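Local coordinates for protein peptide ABC transporter permease (Staphylococcus hominis, PDB 6EXS) that probably transports peptides across the membrane as a POT-family carrier of the major facilitator superfamily, binding a thioalcohol-conjugated dipeptide related to malodour precursors, at residues L52-D55 against K56-M60; F109-F112 against G113-S116. All blocks are in the same frame, centred on the assembly; numbering follows the deposited sequence.

Contact 1: L52-D55 against K56-M60; sequences LGID and KTTAM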
loop_
_atom_site.group_PDB
_atom_site.type_symbol
_atom_site.label_atom_id
_atom_site.label_comp_id
_atom_site.label_asym_id
_atom_site.label_seq_id
_atom_site.Cartn_x
_atom_site.Cartn_y
_atom_site.Cartn_z
ATOM N N LEU A 52 -12.808 -10.905 -17.316
ATOM C CA LEU A 52 -12.063 -12.163 -17.437
ATOM C C LEU A 52 -12.854 -13.395 -16.974
ATOM O O LEU A 52 -12.433 -14.523 -17.245
ATOM C CB LEU A 52 -10.684 -12.092 -16.743
ATOM C CG LEU A 52 -9.623 -11.177 -17.387
ATOM C CD1 LEU A 52 -8.351 -11.106 -16.521
ATOM C CD2 LEU A 52 -9.260 -11.623 -18.796
ATOM N N GLY A 53 -13.994 -13.170 -16.322
ATOM C CA GLY A 53 -14.884 -14.223 -15.847
ATOM C C GLY A 53 -14.311 -15.116 -14.767
ATOM O O GLY A 53 -14.762 -16.248 -14.610
ATOM N N ILE A 54 -13.317 -14.615 -14.021
ATOM C CA ILE A 54 -12.648 -15.290 -12.900
ATOM C C ILE A 54 -13.636 -15.372 -11.717
ATOM O O ILE A 54 -14.442 -14.456 -11.515
ATOM C CB ILE A 54 -11.342 -14.501 -12.491
ATOM C CG1 ILE A 54 -10.313 -14.463 -13.646
ATOM C CG2 ILE A 54 -10.688 -15.041 -11.198
ATOM C CD1 ILE A 54 -9.186 -13.379 -13.491
ATOM N N ASP A 55 -13.540 -16.452 -10.930
ATOM C CA ASP A 55 -14.317 -16.668 -9.716
ATOM C C ASP A 55 -14.151 -15.449 -8.818
ATOM O O ASP A 55 -13.027 -14.969 -8.634
ATOM C CB ASP A 55 -13.803 -17.932 -8.994
ATOM C CG ASP A 55 -14.283 -18.112 -7.564
ATOM O OD1 ASP A 55 -15.512 -17.979 -7.322
ATOM O OD2 ASP A 55 -13.442 -18.420 -6.694
ATOM N N LYS A 56 -15.271 -14.939 -8.283
ATOM C CA LYS A 56 -15.311 -13.762 -7.408
ATOM C C LYS A 56 -14.299 -13.843 -6.248
ATOM O O LYS A 56 -13.544 -12.902 -6.073
ATOM C CB LYS A 56 -16.743 -13.506 -6.904
ATOM C CG LYS A 56 -17.044 -12.040 -6.635
ATOM C CD LYS A 56 -18.513 -11.805 -6.314
ATOM C CE LYS A 56 -18.808 -11.932 -4.836
ATOM N NZ LYS A 56 -20.269 -12.029 -4.577
ATOM N N THR A 57 -14.246 -14.975 -5.515
ATOM C CA THR A 57 -13.340 -15.208 -4.389
ATOM C C THR A 57 -11.883 -15.154 -4.850
ATOM O O THR A 57 -11.072 -14.469 -4.204
ATOM C CB THR A 57 -13.731 -16.493 -3.634
ATOM O OG1 THR A 57 -14.946 -16.234 -2.931
ATOM C CG2 THR A 57 -12.670 -16.957 -2.639
ATOM N N THR A 58 -11.567 -15.827 -5.989
ATOM C CA THR A 58 -10.218 -15.826 -6.576
ATOM C C THR A 58 -9.796 -14.406 -6.971
ATOM O O THR A 58 -8.661 -14.030 -6.694
ATOM C CB THR A 58 -10.104 -16.845 -7.707
ATOM O OG1 THR A 58 -10.540 -18.103 -7.207
ATOM C CG2 THR A 58 -8.683 -16.982 -8.235
ATOM N N ALA A 59 -10.715 -13.615 -7.568
ATOM C CA ALA A 59 -10.482 -12.218 -7.965
ATOM C C ALA A 59 -10.160 -11.343 -6.731
ATOM O O ALA A 59 -9.321 -10.444 -6.813
ATOM C CB ALA A 59 -11.710 -11.673 -8.690
ATOM N N MET A 60 -10.842 -11.624 -5.596
ATOM C CA MET A 60 -10.690 -10.957 -4.305
ATOM C C MET A 60 -9.320 -11.294 -3.708
ATOM O O MET A 60 -8.601 -10.396 -3.285
ATOM C CB MET A 60 -11.824 -11.379 -3.345
ATOM C CG MET A 60 -13.194 -10.793 -3.693
ATOM S SD MET A 60 -14.353 -10.778 -2.292
ATOM C CE MET A 60 -14.823 -12.465 -2.215
#
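Asp55 and Thr58 form an N-terminal helix cap, a local contact where the loop after helix 16-44 turns into helix 56-72. It illustrates a general rule: the first turn of a helix has amide groups with no preceding carbonyl to bind, and a side chain just ahead of the helix can supply the acceptor. Asp55 holds the N-cap position, and its OD2 accepts two bonds from one residue. Thr58 N reaches Asp55 OD2 at 3.3 Å from above the carboxylate plane, 63° out of it, whereas the Thr58 hydroxyl, OG1, donates to the anti lone pair of the same OD2 at 3.0 Å. With CG of Asp55 anti to the backbone N (chi1 166°), the carboxylate lies beside the carbonyl carbon and folds over the opening turn. Behind the cap, the regular helical bonding begins at once, with Ala59 N bound to Asp55 O at 2.9 Å. On the apolar side Ile54 CG2 lies 4.0 Å from Thr58 CB, the two side chains crossing at about a right angle, and 4.3 Å from Ala59 CB. Ile54 and Ala59 thus occupy the flanking positions of a hydrophobic staple. The Lys56 chain, bent at chi3, carries NZ to a salt bridge with Glu315 of helix 309-316. The paired bonds to OD2 should restrict rotation of the carboxylate, and its negative charge, set at the positive end of the helix dipole, would probably be stabilised there.

Contact 2: F109-F112 against G113-S116; sequences FALF and GLFS. With OLC ((2R)-2,3-dihydroxypropyl (9Z)-octadec-9-enoate), chain E; OLC ((2R)-2,3-dihydroxypropyl (9Z)-octadec-9-enoate), chain N.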
loop_
_atom_site.group_PDB
_atom_site.type_symbol
_atom_site.label_atom_id
_atom_site.label_comp_id
_atom_site.label_asym_id
_atom_site.label_seq_id
_atom_site.Cartn_x
_atom_site.Cartn_y
_atom_site.Cartn_z
ATOM N N PHE A 109 -4.470 -9.955 -24.212
ATOM C CA PHE A 109 -3.739 -11.150 -23.783
ATOM C C PHE A 109 -4.416 -11.925 -22.656
ATOM O O PHE A 109 -3.796 -12.822 -22.095
ATOM C CB PHE A 109 -2.280 -10.792 -23.415
ATOM C CG PHE A 109 -1.378 -10.301 -24.534
ATOM C CD1 PHE A 109 -1.581 -10.712 -25.850
ATOM C CD2 PHE A 109 -0.297 -9.474 -24.263
ATOM C CE1 PHE A 109 -0.742 -10.266 -26.872
ATOM C CE2 PHE A 109 0.557 -9.054 -25.285
ATOM C CZ PHE A 109 0.323 -9.441 -26.582
ATOM N N ALA A 110 -5.689 -11.603 -22.346
ATOM C CA ALA A 110 -6.517 -12.259 -21.321
ATOM C C ALA A 110 -5.757 -12.576 -20.005
ATOM O O ALA A 110 -5.247 -11.644 -19.399
ATOM C CB ALA A 110 -7.204 -13.507 -21.895
ATOM N N LEU A 111 -5.675 -13.855 -19.567
ATOM C CA LEU A 111 -5.006 -14.230 -18.316
ATOM C C LEU A 111 -3.491 -13.996 -18.322
ATOM O O LEU A 111 -2.939 -13.628 -17.282
ATOM C CB LEU A 111 -5.330 -15.669 -17.883
ATOM C CG LEU A 111 -6.762 -15.966 -17.390
ATOM C CD1 LEU A 111 -6.857 -17.388 -16.828
ATOM C CD2 LEU A 111 -7.228 -14.968 -16.337
ATOM N N PHE A 112 -2.829 -14.161 -19.485
ATOM C CA PHE A 112 -1.399 -13.896 -19.621
ATOM C C PHE A 112 -1.134 -12.410 -19.362
ATOM O O PHE A 112 -0.222 -12.091 -18.600
ATOM C CB PHE A 112 -0.846 -14.325 -21.002
ATOM C CG PHE A 112 0.608 -13.939 -21.202
ATOM C CD1 PHE A 112 1.635 -14.772 -20.768
ATOM C CD2 PHE A 112 0.951 -12.724 -21.793
ATOM C CE1 PHE A 112 2.977 -14.400 -20.927
ATOM C CE2 PHE A 112 2.293 -12.353 -21.949
ATOM C CZ PHE A 112 3.296 -13.196 -21.520
ATOM N N GLY A 113 -1.934 -11.536 -19.988
ATOM C CA GLY A 113 -1.852 -10.084 -19.850
ATOM C C GLY A 113 -2.049 -9.603 -18.432
ATOM O O GLY A 113 -1.444 -8.607 -18.036
ATOM N N LEU A 114 -2.875 -10.325 -17.643
ATOM C CA LEU A 114 -3.134 -10.014 -16.241
ATOM C C LEU A 114 -1.953 -10.406 -15.362
ATOM O O LEU A 114 -1.452 -9.556 -14.621
ATOM C CB LEU A 114 -4.448 -10.668 -15.755
ATOM C CG LEU A 114 -4.686 -10.772 -14.236
ATOM C CD1 LEU A 114 -5.041 -9.442 -13.631
ATOM C CD2 LEU A 114 -5.764 -11.779 -13.924
ATOM N N PHE A 115 -1.493 -11.674 -15.438
ATOM C CA PHE A 115 -0.374 -12.113 -14.589
ATOM C C PHE A 115 0.984 -11.479 -14.994
ATOM O O PHE A 115 1.768 -11.161 -14.099
ATOM C CB PHE A 115 -0.309 -13.643 -14.462
ATOM C CG PHE A 115 -1.492 -14.192 -13.685
ATOM C CD1 PHE A 115 -1.555 -14.072 -12.300
ATOM C CD2 PHE A 115 -2.556 -14.802 -14.343
ATOM C CE1 PHE A 115 -2.665 -14.556 -11.584
ATOM C CE2 PHE A 115 -3.666 -15.284 -13.628
ATOM C CZ PHE A 115 -3.713 -15.156 -12.255
ATOM N N SER A 116 1.224 -11.218 -16.302
ATOM C CA SER A 116 2.452 -10.550 -16.754
ATOM C C SER A 116 2.485 -9.089 -16.295
ATOM O O SER A 116 3.546 -8.589 -15.913
ATOM C CB SER A 116 2.609 -10.646 -18.264
ATOM O OG SER A 116 1.516 -10.028 -18.918
HETATM C C10 OLC E . 7.058 -11.981 -18.862
HETATM C C9 OLC E . 6.929 -12.489 -17.645
HETATM C C11 OLC E . 5.966 -11.416 -19.728
HETATM C C8 OLC E . 5.662 -12.623 -16.853
HETATM C C24 OLC E . -3.053 -19.660 -18.699
HETATM C C12 OLC E . 6.456 -10.812 -21.042
HETATM C C7 OLC E . 5.361 -14.050 -16.404
HETATM C C13 OLC E . 5.365 -10.090 -21.822
HETATM C C6 OLC E . 3.913 -14.279 -15.989
HETATM C C5 OLC E . 2.961 -14.596 -17.139
HETATM C C4 OLC E . 2.879 -16.074 -17.506
HETATM C C3 OLC E . 1.855 -16.873 -16.710
HETATM C C2 OLC E . 0.472 -16.892 -17.356
HETATM C C21 OLC E . -2.915 -18.208 -16.618
HETATM C C1 OLC E . -0.584 -17.615 -16.568
HETATM C C22 OLC E . -3.281 -19.558 -17.203
HETATM O O19 OLC E . -0.442 -18.059 -15.457
HETATM O O25 OLC E . -4.012 -18.903 -19.433
HETATM O O23 OLC E . -2.567 -20.590 -16.517
HETATM O O20 OLC E . -1.723 -17.698 -17.270
HETATM C C24 OLC N . -6.701 -17.913 -12.346
HETATM C C5 OLC N . 2.109 -17.303 -12.317
HETATM C C4 OLC N . 0.828 -17.335 -11.496
HETATM C C3 OLC N . -0.245 -18.238 -12.080
HETATM C C2 OLC N . -1.532 -18.271 -11.262
HETATM C C21 OLC N . -4.941 -19.630 -11.793
HETATM C C1 OLC N . -2.599 -19.141 -11.866
HETATM C C22 OLC N . -5.783 -18.989 -12.875
HETATM O O19 OLC N . -2.389 -20.067 -12.609
HETATM O O25 OLC N . -7.831 -18.488 -11.705
HETATM O O23 OLC N . -4.962 -18.466 -13.921
HETATM O O20 OLC N . -3.827 -18.759 -11.474
#
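The ring of Phe112 has Ser116 CB over one face, 4.1 Å above its plane and offset toward the rim, one turn further along helix 110-137. The same two residues are joined by the backbone carbonyl of Phe112, which receives two donors: Ser116 N at 2.9 Å from Phe112 O, and Ser116 OG at 2.7 Å from Phe112 O, tilted 31° from the carbonyl plane. The serine hydroxyl can bend back to that oxygen because it sits between the backbone N and the carbonyl carbon (chi1 60°), so a polar group inside a lipid-facing helix is satisfied by the helix itself. Where the helix opens, Gly113, lacking a side chain, lets Phe109 CB come within 3.7 Å of Gly113 CA, and Gly113 N bonds to Phe109 O from well above the carbonyl plane. Leu111, Phe112 and Phe115 meet lipid. One monoolein (chain E) runs along Phe112, its C11 lying 3.7 Å from Phe112 CZ, and also touches Leu111. The Phe115 ring is sandwiched, with Leu114 CD2 over one face and C2 of a second monoolein (chain N) over the opposite one. Leu114 packs on Leu39 and Met43 of helix 16-44 and, with Leu111, on Leu52 and Ile54 of the loop before helix 56-72, so this end of helix 110-137 lies between those elements and the lipid.

The two contacts are both helix beginnings, but in different settings. Contact 1 lies at the surface and caps helix 56-72 with a charged side chain; contact 2 is partly buried against lipid, and there the polar bonds end on backbone carbonyls of helix 110-137 and the residue before it, one of them shared by a serine hydroxyl, while apolar side chains face lipid. They belong to different helices, yet their centres are only about 14 Å apart and they pack directly on each other. Ile54 CD1 lies 3.8 Å from both Leu111 CD2 and Leu114 CD2, while Leu52 CD1 approaches Leu114 CD2 at 3.7 Å. Helix 16-44 serves both, with Met43 touching Ile54 and Ala59 as well as Leu114.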